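Local coordinates for protein putative aspartyl-tRNA synthetase (Leishmania major, PDB 6OD8) that probably catalyses the ATP-dependent attachment of L-aspartate to tRNA(Asp), as a class II aminoacyl-tRNA synthetase, at residues 373-378 with 388-393; 94-99 with 108-113; 281-286 with 521-526. All blocks are in the same frame, centred on the assembly; numbering follows the deposited sequence. Where two conformers were deposited one is given.

Contact 1: 373-378 with 388-393; sequences LGVGVI and FQARVH. With EDO (1,2-ethanediol), chain E.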
loop_
_atom_site.group_PDB
_atom_site.type_symbol
_atom_site.label_atom_id
_atom_site.label_comp_id
_atom_site.label_asym_id
_atom_site.label_seq_id
_atom_site.Cartn_x
_atom_site.Cartn_y
_atom_site.Cartn_z
ATOM N N LEU A 373 15.974 22.175 30.741
ATOM C CA LEU A 373 14.634 22.229 31.303
ATOM C C LEU A 373 14.344 21.083 32.255
ATOM O O LEU A 373 13.260 21.052 32.838
ATOM C CB LEU A 373 13.573 22.238 30.193
ATOM C CG LEU A 373 13.645 23.395 29.197
ATOM C CD1 LEU A 373 12.613 23.159 28.099
ATOM C CD2 LEU A 373 13.398 24.711 29.885
ATOM N N GLY A 374 15.273 20.149 32.435
ATOM C CA GLY A 374 14.963 19.012 33.291
ATOM C C GLY A 374 13.854 18.135 32.751
ATOM O O GLY A 374 13.021 17.648 33.524
ATOM N N VAL A 375 13.819 17.929 31.430
ATOM C CA VAL A 375 12.911 16.961 30.824
ATOM C C VAL A 375 13.297 15.562 31.286
ATOM O O VAL A 375 14.487 15.220 31.359
ATOM C CB VAL A 375 12.975 17.095 29.290
ATOM C CG1 VAL A 375 12.247 15.964 28.581
ATOM C CG2 VAL A 375 12.408 18.450 28.858
ATOM N N GLY A 376 12.298 14.747 31.615
ATOM C CA GLY A 376 12.576 13.393 32.059
ATOM C C GLY A 376 12.985 12.499 30.901
ATOM O O GLY A 376 12.776 12.824 29.744
ATOM N N VAL A 377 13.621 11.372 31.222
ATOM C CA VAL A 377 14.045 10.383 30.228
ATOM C C VAL A 377 13.592 9.013 30.717
ATOM O O VAL A 377 14.174 8.467 31.659
ATOM C CB VAL A 377 15.560 10.393 29.986
ATOM C CG1 VAL A 377 15.913 9.441 28.841
ATOM C CG2 VAL A 377 16.077 11.807 29.709
ATOM N N ILE A 378 12.581 8.445 30.052
ATOM C CA ILE A 378 11.908 7.244 30.558
ATOM C C ILE A 378 12.869 6.061 30.627
ATOM O O ILE A 378 12.937 5.353 31.640
ATOM C CB ILE A 378 10.679 6.924 29.687
ATOM C CG1 ILE A 378 9.676 8.076 29.789
ATOM C CG2 ILE A 378 10.076 5.563 30.067
ATOM C CD1 ILE A 378 8.572 8.076 28.777
ATOM N N PHE A 388 6.478 21.717 33.383
ATOM C CA PHE A 388 5.380 21.038 32.710
ATOM C C PHE A 388 5.608 19.535 32.596
ATOM O O PHE A 388 4.841 18.852 31.918
ATOM C CB PHE A 388 5.130 21.698 31.350
ATOM C CG PHE A 388 4.796 23.164 31.480
ATOM C CD1 PHE A 388 3.533 23.558 31.894
ATOM C CD2 PHE A 388 5.759 24.137 31.261
ATOM C CE1 PHE A 388 3.221 24.910 32.059
ATOM C CE2 PHE A 388 5.459 25.483 31.422
ATOM C CZ PHE A 388 4.188 25.872 31.822
ATOM N N GLN A 389 6.616 19.005 33.287
ATOM C CA GLN A 389 6.764 17.559 33.491
ATOM C C GLN A 389 6.876 16.814 32.172
ATOM O O GLN A 389 6.348 15.713 32.015
ATOM C CB GLN A 389 5.621 17.002 34.335
ATOM C CG GLN A 389 5.710 17.467 35.786
ATOM C CD GLN A 389 6.857 16.797 36.531
ATOM O OE1 GLN A 389 6.767 15.625 36.887
ATOM N NE2 GLN A 389 7.950 17.532 36.748
ATOM N N ALA A 390 7.573 17.422 31.227
ATOM C CA ALA A 390 7.782 16.776 29.946
ATOM C C ALA A 390 8.825 15.668 30.058
ATOM O O ALA A 390 9.705 15.671 30.928
ATOM C CB ALA A 390 8.201 17.804 28.899
ATOM N N ARG A 391 8.737 14.724 29.118
ATOM C CA ARG A 391 9.577 13.540 29.103
ATOM C C ARG A 391 9.906 13.193 27.662
ATOM O O ARG A 391 9.116 13.459 26.752
ATOM C CB ARG A 391 8.876 12.318 29.715
ATOM C CG ARG A 391 8.774 12.312 31.211
ATOM C CD ARG A 391 8.018 11.062 31.652
ATOM N NE ARG A 391 8.075 10.881 33.105
ATOM C CZ ARG A 391 7.217 11.427 33.958
ATOM N NH1 ARG A 391 6.230 12.198 33.504
ATOM N NH2 ARG A 391 7.355 11.210 35.268
ATOM N N VAL A 392 11.060 12.570 27.466
ATOM C CA VAL A 392 11.301 11.834 26.228
ATOM C C VAL A 392 11.496 10.375 26.609
ATOM O O VAL A 392 11.887 10.068 27.738
ATOM C CB VAL A 392 12.520 12.376 25.441
ATOM C CG1 VAL A 392 12.342 13.861 25.143
ATOM C CG2 VAL A 392 13.808 12.113 26.187
ATOM N N HIS A 393 11.172 9.467 25.688
ATOM C CA HIS A 393 11.442 8.063 25.974
ATOM C C HIS A 393 12.943 7.817 26.143
ATOM O O HIS A 393 13.365 7.141 27.091
ATOM C CB HIS A 393 10.863 7.151 24.891
ATOM C CG HIS A 393 11.083 5.695 25.184
ATOM N ND1 HIS A 393 12.115 4.972 24.625
ATOM C CD2 HIS A 393 10.477 4.862 26.064
ATOM C CE1 HIS A 393 12.098 3.741 25.104
ATOM N NE2 HIS A 393 11.118 3.650 25.984
HETATM C C1 EDO E . 3.542 12.308 29.658
HETATM O O1 EDO E . 3.952 11.171 28.896
HETATM C C2 EDO E . 4.691 13.311 29.753
HETATM O O2 EDO E . 5.520 13.029 30.886
#
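Gly376 and Val377 run parallel to Arg391 and Val392 as a short strand pair in the class II synthetase domain, at one margin of the large mixed sheet of this chain. Gly376 uses both of its backbone polar groups on residues flanking Arg391: its N donates to Ala390 O (2.8 Å) and its O accepts from Val392 N (2.9 Å, N-H...O 167°). Two residues on, Ile378 N donates to Val392 O at 2.9 Å. Before this ladder, helix 367-373 closes in a Schellman motif at Gly374, with its positive phi, two residues before the strand, while strand 400-403 flanks 391-392 on its other edge. Val377 and Val392 project to one face of the sheet, where their CG2 methyls approach. Val375 CG1, anti to its backbone N (chi1 170°), reaches Arg391 CA at 3.6 Å and also meets Val392 CG1. The Arg391 side chain leaves by the other face, extended from CG to NE, and crosses Ile378 at about a right angle, CD 3.9 Å from Ile378 CG1. Its NH1 donates to O2 of an ethanediol, probably from the crystallisation liquor (2.8 Å, 161°), at the guanidinium edge, and this O2 donates to Gln389 O at 3.0 Å. Ile378 CG2 comes obliquely to the His393 ring, 4.1 Å from CD2; Tyr68 of the second subunit packs on Ile378 and bonds weakly to His393 NE2.

Contact 2: 94-99 with 108-113; sequences RVSTTR and VLRDGS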
loop_
_atom_site.group_PDB
_atom_site.type_symbol
_atom_site.label_atom_id
_atom_site.label_comp_id
_atom_site.label_asym_id
_atom_site.label_seq_id
_atom_site.Cartn_x
_atom_site.Cartn_y
_atom_site.Cartn_z
ATOM N N ARG A 94 10.877 16.588 -23.218
ATOM C CA ARG A 94 9.933 17.691 -23.372
ATOM C C ARG A 94 10.631 18.943 -23.873
ATOM O O ARG A 94 11.737 19.267 -23.441
ATOM C CB ARG A 94 9.275 18.019 -22.025
ATOM C CG ARG A 94 8.336 16.961 -21.522
ATOM C CD ARG A 94 6.903 17.307 -21.847
ATOM N NE ARG A 94 5.982 16.392 -21.168
ATOM C CZ ARG A 94 4.752 16.127 -21.593
ATOM N NH1 ARG A 94 4.284 16.705 -22.688
ATOM N NH2 ARG A 94 3.978 15.299 -20.905
ATOM N N VAL A 95 9.957 19.675 -24.750
ATOM C CA VAL A 95 10.414 20.993 -25.184
ATOM C C VAL A 95 9.883 22.002 -24.166
ATOM O O VAL A 95 8.695 22.326 -24.161
ATOM C CB VAL A 95 9.935 21.314 -26.599
ATOM C CG1 VAL A 95 10.386 22.703 -27.017
ATOM C CG2 VAL A 95 10.434 20.245 -27.604
ATOM N N SER A 96 10.759 22.497 -23.288
ATOM C CA SER A 96 10.326 23.514 -22.331
ATOM C C SER A 96 10.175 24.867 -23.003
ATOM O O SER A 96 9.170 25.563 -22.808
ATOM C CB SER A 96 11.321 23.641 -21.173
ATOM O OG SER A 96 11.212 22.567 -20.269
ATOM N N THR A 97 11.207 25.286 -23.730
ATOM C CA THR A 97 11.208 26.526 -24.483
ATOM C C THR A 97 11.896 26.263 -25.813
ATOM O O THR A 97 12.678 25.314 -25.953
ATOM C CB THR A 97 11.936 27.659 -23.750
ATOM O OG1 THR A 97 13.318 27.305 -23.602
ATOM C CG2 THR A 97 11.322 27.915 -22.373
ATOM N N THR A 98 11.613 27.123 -26.785
ATOM C CA THR A 98 12.311 27.031 -28.059
ATOM C C THR A 98 12.173 28.359 -28.777
ATOM O O THR A 98 11.120 28.998 -28.715
ATOM C CB THR A 98 11.776 25.881 -28.931
ATOM O OG1 THR A 98 12.563 25.786 -30.128
ATOM C CG2 THR A 98 10.312 26.118 -29.293
ATOM N N ARG A 99 13.252 28.776 -29.429
ATOM C CA ARG A 99 13.265 30.050 -30.126
ATOM C C ARG A 99 14.279 29.972 -31.250
ATOM O O ARG A 99 15.232 29.190 -31.196
ATOM C CB ARG A 99 13.606 31.215 -29.191
ATOM C CG ARG A 99 15.024 31.182 -28.657
ATOM C CD ARG A 99 15.333 32.386 -27.771
ATOM N NE ARG A 99 16.720 32.373 -27.306
ATOM C CZ ARG A 99 17.720 33.002 -27.917
ATOM N NH1 ARG A 99 17.494 33.704 -29.019
ATOM N NH2 ARG A 99 18.951 32.926 -27.426
ATOM N N VAL A 108 15.408 24.508 -24.585
ATOM C CA VAL A 108 15.646 23.850 -23.309
ATOM C C VAL A 108 14.808 22.587 -23.322
ATOM O O VAL A 108 13.581 22.661 -23.475
ATOM C CB VAL A 108 15.278 24.731 -22.103
ATOM C CG1 VAL A 108 15.422 23.906 -20.831
ATOM C CG2 VAL A 108 16.154 25.982 -22.051
ATOM N N LEU A 109 15.473 21.436 -23.188
ATOM C CA LEU A 109 14.810 20.140 -23.116
ATOM C C LEU A 109 14.792 19.661 -21.669
ATOM O O LEU A 109 15.756 19.867 -20.921
ATOM C CB LEU A 109 15.505 19.104 -24.010
ATOM C CG LEU A 109 15.599 19.524 -25.484
ATOM C CD1 LEU A 109 16.279 18.448 -26.351
ATOM C CD2 LEU A 109 14.239 19.907 -26.048
ATOM N N ARG A 110 13.691 19.013 -21.292
ATOM C CA ARG A 110 13.360 18.734 -19.898
ATOM C C ARG A 110 12.836 17.309 -19.750
ATOM O O ARG A 110 12.131 16.803 -20.626
ATOM C CB ARG A 110 12.292 19.723 -19.417
ATOM C CG ARG A 110 11.875 19.604 -17.992
ATOM C CD ARG A 110 10.633 20.443 -17.703
ATOM N NE ARG A 110 9.386 19.711 -17.943
ATOM C CZ ARG A 110 8.457 20.056 -18.833
ATOM N NH1 ARG A 110 8.608 21.135 -19.608
ATOM N NH2 ARG A 110 7.372 19.307 -18.956
ATOM N N ASP A 111 13.165 16.670 -18.628
ATOM C CA ASP A 111 12.457 15.464 -18.197
ATOM C C ASP A 111 12.360 15.548 -16.677
ATOM O O ASP A 111 13.341 15.289 -15.967
ATOM C CB ASP A 111 13.160 14.195 -18.661
ATOM C CG ASP A 111 12.327 12.948 -18.400
ATOM O OD1 ASP A 111 11.242 13.058 -17.787
ATOM O OD2 ASP A 111 12.766 11.858 -18.802
ATOM N N GLY A 112 11.191 15.946 -16.188
ATOM C CA GLY A 112 11.036 16.170 -14.754
ATOM C C GLY A 112 12.001 17.240 -14.282
ATOM O O GLY A 112 12.082 18.328 -14.860
ATOM N N SER A 113 12.794 16.907 -13.262
ATOM C CA SER A 113 13.716 17.861 -12.651
ATOM C C SER A 113 15.006 18.071 -13.440
ATOM O O SER A 113 15.798 18.940 -13.072
ATOM C CB SER A 113 14.060 17.414 -11.226
ATOM O OG SER A 113 14.563 16.091 -11.215
#
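Arg94 and Arg110 face each other as an antiparallel hydrogen-bonded pair, Arg94 N donating to Arg110 O and Arg110 N to Arg94 O, both at 2.9 Å. Their side chains share one face of the sheet but take different shapes. Arg110 sets out with CG anti to its backbone N and bends at chi3 (89°), whereas Arg94 bends earlier, at chi2 (-98°), which places its CD 3.5 Å from Arg110 NH2. Arg94 CB lies 3.7 Å above the Arg110 guanidinium plane, offset toward the rim. The two guanidinium planes are only 16° apart, and Arg94 NE comes within 3.9 Å of Arg110 NH2. This closeness of like charges is probably offset by carboxylates: Glu140 OE2 forms a salt bridge with Arg110 NH1, its main-chain O accepting from Arg94 NH1, and Asp286 of the second subunit pairs with Arg94 NE through OD1 and with Arg110 NH2 through OD2. Ser96 OG also accepts from Arg110 NH1 at 3.0 Å. On the opposite face Val95 CG2 meets Leu109 CD2. Beyond Val95 the register slips by one residue: Ser96 N donates to Val108 O (2.8 Å), while Val108 N donates to Thr97 O from above the carbonyl plane. Thr97 OG1 packs beside Val108 CG2 at 3.5 Å. Two residues opposite one define a classic beta bulge, here in the hairpin of strands 88-100 and 104-111 that opens the OB-fold barrel of the nucleic-acid-binding domain.

Contact 3: 281-286 with 521-526; sequences MVLQGD and WPHGGF
Trp521 is met by three groups of 281-286: the carbonyl of Leu283, the amide of Gln284 and the carboxylate of Asp286. Its indole NE1 donates to Asp286 OD1 at 2.9 Å in a nearly straight bond (175°). The acceptor lies in the plane of the indole, whereas NE1 stands 36° out of the carboxylate plane; the carboxylate and ring planes are nearly perpendicular. The carboxylate is also held by Arg94 and Arg110 of the second subunit. Beside NE1, Trp521 CD1 comes within 3.3 Å of Leu283 O. That same oxygen accepts Asp286 N in the type I turn from Leu283 to Asp286, which brings the carboxylate round to the indole edge.

Gln284 divides its amide between two residues. A bend at chi2 (-37°) places CD; OE1 then accepts Trp521 N at 2.9 Å, in the amide plane and on a lone pair, while NE2 lies 3.3 Å above the His523 ring plane, offset toward the rim. NE2 also donates to Gln280 O, so both ends of the amide are engaged and its rotation is fixed.

Leu283 supplies the apolar part, its CD1 lying 3.5 Å from His523 CB and obliquely to the ring. The imidazole is held by ND1 donating to Trp521 O at 2.7 Å, an acceptor near its ring plane, and its NE2 is hydrogen-bonded to Gln280 NE2. Strand 523-529, antiparallel to 310-319, leads directly into helix 530-538; this strand-helix unit, with its glycine-rich GFGIGLER sequence, is motif 3 of the class II synthetase catalytic fold, here joined at its entrance to the C-terminal part of helix 276-283 and the turn 283-286.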
loop_
_atom_site.group_PDB
_atom_site.type_symbol
_atom_site.label_atom_id
_atom_site.label_comp_id
_atom_site.label_asym_id
_atom_site.label_seq_id
_atom_site.Cartn_x
_atom_site.Cartn_y
_atom_site.Cartn_z
ATOM N N MET A 281 -10.500 -6.190 14.672
ATOM C CA MET A 281 -11.033 -7.539 14.551
ATOM C C MET A 281 -9.970 -8.519 14.073
ATOM O O MET A 281 -9.975 -9.680 14.484
ATOM C CB MET A 281 -12.224 -7.541 13.590
ATOM C CG MET A 281 -13.376 -6.647 14.110
ATOM S SD MET A 281 -14.636 -6.257 12.848
ATOM C CE MET A 281 -15.234 -7.922 12.685
ATOM N N VAL A 282 -9.036 -8.078 13.231
ATOM C CA VAL A 282 -8.035 -9.013 12.722
ATOM C C VAL A 282 -7.100 -9.463 13.838
ATOM O O VAL A 282 -6.643 -10.607 13.850
ATOM C CB VAL A 282 -7.269 -8.389 11.541
ATOM C CG1 VAL A 282 -6.180 -9.354 11.042
ATOM C CG2 VAL A 282 -8.243 -8.098 10.401
ATOM N N LEU A 283 -6.824 -8.591 14.812
ATOM C CA LEU A 283 -6.010 -9.023 15.945
ATOM C C LEU A 283 -6.700 -10.127 16.741
ATOM O O LEU A 283 -6.037 -10.979 17.347
ATOM C CB LEU A 283 -5.709 -7.835 16.846
ATOM C CG LEU A 283 -4.931 -6.643 16.303
ATOM C CD1 LEU A 283 -4.339 -5.883 17.471
ATOM C CD2 LEU A 283 -3.862 -7.006 15.290
ATOM N N GLN A 284 -8.022 -10.145 16.742
ATOM C CA GLN A 284 -8.722 -11.231 17.417
ATOM C C GLN A 284 -8.692 -12.530 16.620
ATOM O O GLN A 284 -9.158 -13.558 17.127
ATOM C CB GLN A 284 -10.172 -10.813 17.718
ATOM C CG GLN A 284 -10.299 -9.415 18.380
ATOM C CD GLN A 284 -9.191 -9.076 19.374
ATOM O OE1 GLN A 284 -8.768 -9.913 20.164
ATOM N NE2 GLN A 284 -8.717 -7.836 19.330
ATOM N N GLY A 285 -8.161 -12.511 15.399
ATOM C CA GLY A 285 -7.864 -13.744 14.693
ATOM C C GLY A 285 -6.419 -14.166 14.867
ATOM O O GLY A 285 -5.893 -14.970 14.091
ATOM N N ASP A 286 -5.764 -13.576 15.863
ATOM C CA ASP A 286 -4.421 -13.890 16.370
ATOM C C ASP A 286 -3.299 -13.342 15.498
ATOM O O ASP A 286 -2.137 -13.730 15.685
ATOM C CB ASP A 286 -4.217 -15.399 16.587
ATOM C CG ASP A 286 -5.109 -15.945 17.713
ATOM O OD1 ASP A 286 -5.658 -15.116 18.460
ATOM O OD2 ASP A 286 -5.281 -17.181 17.832
ATOM N N TRP A 521 -7.336 -10.199 22.722
ATOM C CA TRP A 521 -6.034 -9.661 23.135
ATOM C C TRP A 521 -6.154 -8.180 23.507
ATOM O O TRP A 521 -6.781 -7.414 22.776
ATOM C CB TRP A 521 -5.012 -9.790 21.992
ATOM C CG TRP A 521 -4.759 -11.173 21.505
ATOM C CD1 TRP A 521 -5.385 -11.805 20.483
ATOM C CD2 TRP A 521 -3.754 -12.083 21.989
ATOM N NE1 TRP A 521 -4.856 -13.082 20.301
ATOM C CE2 TRP A 521 -3.838 -13.262 21.201
ATOM C CE3 TRP A 521 -2.765 -12.002 22.981
ATOM C CZ2 TRP A 521 -3.002 -14.374 21.412
ATOM C CZ3 TRP A 521 -1.922 -13.114 23.174
ATOM C CH2 TRP A 521 -2.058 -14.274 22.405
ATOM N N PRO A 522 -5.525 -7.741 24.607
ATOM C CA PRO A 522 -5.337 -6.293 24.807
ATOM C C PRO A 522 -4.587 -5.710 23.614
ATOM O O PRO A 522 -3.654 -6.322 23.093
ATOM C CB PRO A 522 -4.522 -6.197 26.106
ATOM C CG PRO A 522 -4.735 -7.557 26.834
ATOM C CD PRO A 522 -4.888 -8.562 25.664
ATOM N N HIS A 523 -5.025 -4.541 23.149
ATOM C CA HIS A 523 -4.456 -4.010 21.919
ATOM C C HIS A 523 -4.693 -2.509 21.832
ATOM O O HIS A 523 -5.436 -1.931 22.630
ATOM C CB HIS A 523 -5.041 -4.728 20.693
ATOM C CG HIS A 523 -6.524 -4.563 20.545
ATOM N ND1 HIS A 523 -7.432 -5.253 21.321
ATOM C CD2 HIS A 523 -7.254 -3.800 19.698
ATOM C CE1 HIS A 523 -8.660 -4.922 20.957
ATOM N NE2 HIS A 523 -8.581 -4.039 19.978
ATOM N N GLY A 524 -4.016 -1.880 20.863
ATOM C CA GLY A 524 -4.126 -0.453 20.612
ATOM C C GLY A 524 -3.551 -0.125 19.254
ATOM O O GLY A 524 -3.021 -0.993 18.566
ATOM N N GLY A 525 -3.670 1.130 18.843
ATOM C CA GLY A 525 -3.226 1.443 17.492
ATOM C C GLY A 525 -3.334 2.927 17.233
ATOM O O GLY A 525 -3.629 3.705 18.138
ATOM N N PHE A 526 -3.110 3.309 15.974
ATOM C CA PHE A 526 -3.149 4.716 15.586
ATOM C C PHE A 526 -3.327 4.802 14.075
ATOM O O PHE A 526 -3.107 3.825 13.355
ATOM C CB PHE A 526 -1.875 5.448 16.022
ATOM C CG PHE A 526 -0.594 4.799 15.540
ATOM C CD1 PHE A 526 -0.026 5.180 14.328
ATOM C CD2 PHE A 526 0.064 3.845 16.327
ATOM C CE1 PHE A 526 1.164 4.599 13.889
ATOM C CE2 PHE A 526 1.266 3.273 15.915
ATOM C CZ PHE A 526 1.805 3.632 14.688
#

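In the fold
Contacts 1 and 3 both reach the same large mixed sheet of the synthetase domain, and contact 1 is nested in the chain loop that contact 3 closes, yet their centres lie 30 Å apart. Contact 1, mostly buried with a partly exposed rim, is backbone pairing at a sheet margin, with mostly apolar side chains; contact 3, wholly buried, links a helix and its following turn to a more central strand through side-chain polar bonds. Contact 2 belongs to the OB-fold domain, its centre 52 Å from that of contact 3 in the same chain, and is partly buried and rich in arginine. Across the dimer, however, contacts 2 and 3 are joined: Asp286 of one subunit bridges Arg94 and Arg110 of the other.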